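Local coordinates for protein fanconi-associated nuclease 1 homolog (Pseudomonas aeruginosa, PDB 5Y7Q) that is a FAN1-like nuclease homologue with an HTH domain and a VRR-NUC domain, and binds DNA, at residues F95-L100 with G106-A111; A110-L115 with G119-Q124. One frame throughout, in Å; residues are numbered along the deposited sequence.

Contact 1. Residues F95-L100 with G106-A111; sequences FREGKL and GDTRAA. With nucleotides of chain D.
Leu100 and Thr108 mark the closest backbone approach between 95-100 and 106-111, their CA atoms 6.8 Å apart. Both segments belong to the FAN1 HTH domain, where strand 94-96 gives way to a short 3-10 segment and, after a loop, helix 108-118 begins. Asp107 is the N-cap of that helix: its OD1 accepts from the backbone N of Arg109 and of Ala110, both bonds weak. Thr108, in the first turn, faces the 3-10 segment. Its CG2 packs on CB of Leu100 at 3.9 Å, while the Glu97 and Thr108 side chains run past each other in opposite directions, Glu97 CG 4.1 Å from Thr108 CB. One water donates to Glu97 O and also bonds Thr108 OG1; another donates to Leu100 O, bonds the same hydroxyl, and reaches Gly106 O weakly, so that OG1 joins both bridges.

In the Glu97-Arg109 salt bridge the glutamate sends its carboxylate out on an extended chain, with CG anti to the backbone N (chi1 -175°), and Arg109 bends at chi3; the two side chains cross at about a right angle, their carboxylate and guanidinium planes halfway between coplanar and perpendicular. OE2 of Glu97 is also hydrogen-bonded to the hydroxyl of Tyr185 on strand 184-187. On the far side of the 3-10 segment, Lys99 CE lies 3.6 Å from OP1 of DC19 of chain D. The salt bridge is uneven: Arg109 NH2 bonds Glu97 OE1 at 2.8 Å but weakly, being bent (124° at the hydrogen), whereas Arg109 NE meets the syn lone pair of Glu97 OE2 at 3.0 Å, in the guanidinium plane and nearly straight (163°).

Contact 2. Residues A110-L115 with G119-Q124; sequences AAVQPL and GWVDAQ
Leu115, in the second half of helix 108-118, meets the chain again just after the helix ends, and its side chain can be followed outward from the backbone. Its CB rests against CG2 of Val121 at 3.9 Å, the closest side-chain approach here. CG stands beside the backbone N and anti to the carbonyl carbon (chi1 -54°), which turns the branched end away from the line to Val121. CD1 of Leu115 still lies 4.4 Å from Val121 CG2. CD2 comes to 4.4 Å from CE3 of Trp120, oblique to the indole, a looser touch than that at CB. Leu76, from a neighbouring loop, packs on both Leu115 and Trp120, and the indole also meets the ring of Phe69, so the leucine is part of an apolar layer with these three residues.

One turn earlier on the helix, Val112 turns its CG2 toward CG1 of Val121, 4.2 Å away. The two branches of Val121 therefore serve different helix residues, CG2 taking Leu115 and CG1 taking Val112. Tyr185 of the adjacent strand touches both valines and continues the apolar surface across the sheet.

The backbone reverses at Gly119, the first residue to leave helical geometry, whose positive phi (78°) brings Trp120 to within 5.6 Å of Leu115, CA to CA. Leu115 O faces the entering chain, 3.3 Å from Gly119 N. The arrangement is that of a glycine-ended helix followed by an antiparallel edge strand within the HTH domain, strand 121-123 being an outermost strand of the three-stranded sheet with 184-187 and 94-96.

Overall arrangement
Helix 108-118 is common to both contacts, whose centres lie 10 Å apart and which share Ala110 and Ala111. It illustrates how one short helix can be held by different chemistry along its length: mostly polar and partly water-mediated at its first turn in contact 1, apolar through its middle in contact 2. The two outer strands of one antiparallel sheet, 94-96 and 121-123, are the strands joined to the helix, and strand 184-187 runs between them, with Tyr185 touching residues of both contacts. Their relation to the DNA differs. Contact 1 carries a lysine that packs on a phosphate, whereas the nearest atom of contact 2 is about 14 Å from the nucleic acid.

Contact 1. Residues F95-L100 with G106-A111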
loop_
_atom_site.group_PDB
_atom_site.type_symbol
_atom_site.label_atom_id
_atom_site.label_comp_id
_atom_site.label_asym_id
_atom_site.label_seq_id
_atom_site.Cartn_x
_atom_site.Cartn_y
_atom_site.Cartn_z
ATOM N N PHE A 95 18.923 -20.025 10.962
ATOM C CA PHE A 95 19.162 -20.905 9.824
ATOM C C PHE A 95 19.927 -22.145 10.258
ATOM O O PHE A 95 20.729 -22.107 11.195
ATOM C CB PHE A 95 19.938 -20.180 8.717
ATOM C CG PHE A 95 19.257 -18.931 8.248
ATOM C CD1 PHE A 95 19.624 -17.700 8.747
ATOM C CD2 PHE A 95 18.194 -18.997 7.357
ATOM C CE1 PHE A 95 18.979 -16.560 8.350
ATOM C CE2 PHE A 95 17.552 -17.857 6.955
ATOM C CZ PHE A 95 17.947 -16.633 7.452
ATOM N N ARG A 96 19.644 -23.254 9.586
ATOM C CA ARG A 96 20.377 -24.498 9.768
ATOM C C ARG A 96 21.417 -24.602 8.672
ATOM O O ARG A 96 21.115 -24.334 7.509
ATOM C CB ARG A 96 19.451 -25.709 9.679
ATOM C CG ARG A 96 18.314 -25.783 10.674
ATOM C CD ARG A 96 17.332 -26.881 10.252
ATOM N NE ARG A 96 17.956 -28.195 10.035
ATOM C CZ ARG A 96 17.587 -29.333 10.633
ATOM N NH1 ARG A 96 16.583 -29.355 11.509
ATOM N NH2 ARG A 96 18.221 -30.466 10.348
ATOM N N GLU A 97 22.629 -25.019 9.032
ATOM C CA GLU A 97 23.721 -25.053 8.057
ATOM C C GLU A 97 23.305 -25.708 6.735
ATOM O O GLU A 97 23.669 -25.227 5.651
ATOM C CB GLU A 97 24.928 -25.780 8.660
ATOM C CG GLU A 97 26.150 -25.754 7.777
ATOM C CD GLU A 97 27.374 -26.284 8.486
ATOM O OE1 GLU A 97 27.809 -27.414 8.166
ATOM O OE2 GLU A 97 27.896 -25.571 9.372
ATOM N N GLY A 98 22.520 -26.789 6.804
ATOM C CA GLY A 98 22.190 -27.533 5.604
ATOM C C GLY A 98 21.267 -26.781 4.672
ATOM O O GLY A 98 21.313 -26.978 3.453
ATOM N N LYS A 99 20.420 -25.916 5.220
ATOM C CA LYS A 99 19.589 -25.074 4.385
ATOM C C LYS A 99 20.357 -23.882 3.812
ATOM O O LYS A 99 19.823 -23.174 2.948
ATOM C CB LYS A 99 18.360 -24.644 5.188
ATOM C CG LYS A 99 17.360 -25.793 5.377
ATOM C CD LYS A 99 15.962 -25.292 5.734
ATOM C CE LYS A 99 14.884 -26.332 5.401
ATOM N NZ LYS A 99 13.486 -25.798 5.560
ATOM N N LEU A 100 21.601 -23.677 4.247
ATOM C CA LEU A 100 22.490 -22.626 3.772
ATOM C C LEU A 100 23.484 -23.088 2.699
ATOM O O LEU A 100 24.495 -22.414 2.484
ATOM C CB LEU A 100 23.221 -21.998 4.943
ATOM C CG LEU A 100 22.371 -20.945 5.623
ATOM C CD1 LEU A 100 23.118 -20.345 6.776
ATOM C CD2 LEU A 100 22.009 -19.874 4.630
ATOM N N GLY A 106 30.382 -22.431 -1.793
ATOM C CA GLY A 106 31.043 -23.646 -1.369
ATOM C C GLY A 106 30.734 -24.006 0.070
ATOM O O GLY A 106 29.594 -23.848 0.527
ATOM N N ASP A 107 31.753 -24.481 0.787
ATOM C CA ASP A 107 31.626 -24.882 2.183
ATOM C C ASP A 107 31.024 -23.759 3.017
ATOM O O ASP A 107 31.565 -22.651 3.074
ATOM C CB ASP A 107 33.019 -25.260 2.706
ATOM C CG ASP A 107 33.017 -25.732 4.154
ATOM O OD1 ASP A 107 32.003 -25.575 4.868
ATOM O OD2 ASP A 107 34.070 -26.261 4.583
ATOM N N THR A 108 29.920 -24.062 3.702
ATOM C CA THR A 108 29.236 -23.028 4.470
ATOM C C THR A 108 29.983 -22.698 5.747
ATOM O O THR A 108 30.146 -21.525 6.080
ATOM C CB THR A 108 27.810 -23.460 4.807
ATOM O OG1 THR A 108 27.108 -23.753 3.594
ATOM C CG2 THR A 108 27.064 -22.351 5.560
ATOM N N ARG A 109 30.453 -23.718 6.468
ATOM C CA ARG A 109 31.136 -23.479 7.736
ATOM C C ARG A 109 32.345 -22.562 7.547
ATOM O O ARG A 109 32.508 -21.557 8.265
ATOM C CB ARG A 109 31.533 -24.817 8.354
ATOM C CG ARG A 109 31.804 -24.762 9.848
ATOM C CD ARG A 109 31.806 -26.156 10.452
ATOM N NE ARG A 109 30.504 -26.799 10.321
ATOM C CZ ARG A 109 30.301 -28.099 10.488
ATOM N NH1 ARG A 109 31.322 -28.899 10.787
ATOM N NH2 ARG A 109 29.082 -28.600 10.349
ATOM N N ALA A 110 33.172 -22.863 6.542
ATOM C CA ALA A 110 34.294 -21.989 6.219
ATOM C C ALA A 110 33.820 -20.564 5.959
ATOM O O ALA A 110 34.312 -19.614 6.576
ATOM C CB ALA A 110 35.063 -22.538 5.016
ATOM N N ALA A 111 32.824 -20.393 5.091
ATOM C CA ALA A 111 32.410 -19.037 4.740
ATOM C C ALA A 111 31.793 -18.297 5.920
ATOM O O ALA A 111 31.780 -17.059 5.936
ATOM C CB ALA A 111 31.429 -19.061 3.562
ATOM P P DC D 19 12.777 -30.080 4.434
ATOM O OP1 DC D 19 13.609 -29.704 5.600
ATOM O OP2 DC D 19 12.903 -31.408 3.785
ATOM O "O5'" DC D 19 11.265 -29.908 4.897
ATOM C "C5'" DC D 19 10.818 -28.631 5.283
ATOM C "C4'" DC D 19 9.412 -28.699 5.824
ATOM O "O4'" DC D 19 8.452 -28.741 4.738
ATOM C "C3'" DC D 19 9.113 -29.906 6.696
ATOM O "O3'" DC D 19 8.250 -29.493 7.727
ATOM C "C2'" DC D 19 8.417 -30.858 5.725
ATOM C "C1'" DC D 19 7.637 -29.887 4.859
ATOM N N1 DC D 19 7.381 -30.376 3.500
ATOM C C2 DC D 19 6.258 -29.922 2.821
ATOM O O2 DC D 19 5.496 -29.147 3.401
ATOM N N3 DC D 19 6.036 -30.346 1.558
ATOM C C4 DC D 19 6.900 -31.187 0.981
ATOM N N4 DC D 19 6.643 -31.592 -0.267
ATOM C C5 DC D 19 8.064 -31.653 1.662
ATOM C C6 DC D 19 8.266 -31.220 2.905
HETATM O O HOH W 1 25.400 -26.351 4.123
HETATM O O HOH W 2 26.940 -22.061 1.775
#

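Contact 2. Residues A110-L115 with G119-Q124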
loop_
_atom_site.group_PDB
_atom_site.type_symbol
_atom_site.label_atom_id
_atom_site.label_comp_id
_atom_site.label_asym_id
_atom_site.label_seq_id
_atom_site.Cartn_x
_atom_site.Cartn_y
_atom_site.Cartn_z
ATOM N N ALA A 110 33.172 -22.863 6.542
ATOM C CA ALA A 110 34.294 -21.989 6.219
ATOM C C ALA A 110 33.820 -20.564 5.959
ATOM O O ALA A 110 34.312 -19.614 6.576
ATOM C CB ALA A 110 35.063 -22.538 5.016
ATOM N N ALA A 111 32.824 -20.393 5.091
ATOM C CA ALA A 111 32.410 -19.037 4.740
ATOM C C ALA A 111 31.793 -18.297 5.920
ATOM O O ALA A 111 31.780 -17.059 5.936
ATOM C CB ALA A 111 31.429 -19.061 3.562
ATOM N N VAL A 112 31.255 -19.022 6.902
ATOM C CA VAL A 112 30.625 -18.335 8.015
ATOM C C VAL A 112 31.622 -17.925 9.101
ATOM O O VAL A 112 31.319 -16.998 9.874
ATOM C CB VAL A 112 29.491 -19.192 8.604
ATOM C CG1 VAL A 112 30.040 -20.251 9.556
ATOM C CG2 VAL A 112 28.468 -18.307 9.310
ATOM N N GLN A 113 32.801 -18.567 9.192
ATOM C CA GLN A 113 33.724 -18.252 10.295
ATOM C C GLN A 113 34.056 -16.760 10.451
ATOM O O GLN A 113 33.965 -16.250 11.585
ATOM C CB GLN A 113 35.017 -19.067 10.161
ATOM C CG GLN A 113 34.814 -20.580 10.198
ATOM C CD GLN A 113 34.215 -21.104 11.509
ATOM O OE1 GLN A 113 34.727 -20.840 12.614
ATOM N NE2 GLN A 113 33.151 -21.891 11.386
ATOM N N PRO A 114 34.414 -16.003 9.394
ATOM C CA PRO A 114 34.723 -14.576 9.611
ATOM C C PRO A 114 33.538 -13.777 10.131
ATOM O O PRO A 114 33.747 -12.811 10.880
ATOM C CB PRO A 114 35.175 -14.088 8.226
ATOM C CG PRO A 114 35.443 -15.298 7.440
ATOM C CD PRO A 114 34.513 -16.341 7.962
ATOM N N LEU A 115 32.301 -14.166 9.765
ATOM C CA LEU A 115 31.094 -13.542 10.315
ATOM C C LEU A 115 30.936 -13.841 11.800
ATOM O O LEU A 115 30.516 -12.971 12.572
ATOM C CB LEU A 115 29.846 -14.009 9.547
ATOM C CG LEU A 115 29.947 -13.794 8.035
ATOM C CD1 LEU A 115 28.785 -14.390 7.283
ATOM C CD2 LEU A 115 30.083 -12.313 7.735
ATOM N N GLY A 119 30.786 -11.129 15.279
ATOM C CA GLY A 119 29.547 -11.143 16.015
ATOM C C GLY A 119 28.304 -10.860 15.191
ATOM O O GLY A 119 27.199 -10.825 15.754
ATOM N N TRP A 120 28.439 -10.660 13.880
ATOM C CA TRP A 120 27.250 -10.497 13.059
ATOM C C TRP A 120 26.476 -11.797 12.898
ATOM O O TRP A 120 25.332 -11.764 12.439
ATOM C CB TRP A 120 27.628 -9.947 11.688
ATOM C CG TRP A 120 28.270 -8.609 11.753
ATOM C CD1 TRP A 120 28.339 -7.772 12.833
ATOM C CD2 TRP A 120 28.944 -7.945 10.689
ATOM N NE1 TRP A 120 29.014 -6.621 12.500
ATOM C CE2 TRP A 120 29.395 -6.704 11.189
ATOM C CE3 TRP A 120 29.195 -8.272 9.354
ATOM C CZ2 TRP A 120 30.093 -5.799 10.406
ATOM C CZ3 TRP A 120 29.878 -7.372 8.580
ATOM C CH2 TRP A 120 30.326 -6.148 9.107
ATOM N N VAL A 121 27.071 -12.935 13.242
ATOM C CA VAL A 121 26.360 -14.204 13.315
ATOM C C VAL A 121 26.795 -14.885 14.602
ATOM O O VAL A 121 27.992 -14.956 14.889
ATOM C CB VAL A 121 26.645 -15.100 12.090
ATOM C CG1 VAL A 121 26.020 -16.478 12.260
ATOM C CG2 VAL A 121 26.139 -14.461 10.796
ATOM N N ASP A 122 25.817 -15.292 15.415
ATOM C CA ASP A 122 25.992 -16.202 16.544
ATOM C C ASP A 122 25.963 -17.633 16.022
ATOM O O ASP A 122 25.028 -18.006 15.301
ATOM C CB ASP A 122 24.846 -16.033 17.557
ATOM C CG ASP A 122 25.206 -15.191 18.778
ATOM O OD1 ASP A 122 26.352 -15.307 19.289
ATOM O OD2 ASP A 122 24.305 -14.443 19.254
ATOM N N ALA A 123 26.994 -18.427 16.333
ATOM C CA ALA A 123 26.730 -19.857 16.401
ATOM C C ALA A 123 26.174 -20.171 17.774
ATOM O O ALA A 123 26.341 -19.395 18.717
ATOM C CB ALA A 123 27.960 -20.689 16.097
ATOM N N GLN A 124 25.459 -21.279 17.869
ATOM C CA GLN A 124 24.871 -21.675 19.150
ATOM C C GLN A 124 24.200 -20.500 19.872
ATOM O O GLN A 124 24.671 -20.062 20.933
ATOM C CB GLN A 124 25.940 -22.322 20.053
ATOM C CG GLN A 124 25.388 -23.314 21.102
ATOM C CD GLN A 124 26.145 -24.634 21.137
ATOM O OE1 GLN A 124 25.963 -25.481 20.258
ATOM N NE2 GLN A 124 26.994 -24.821 22.159
#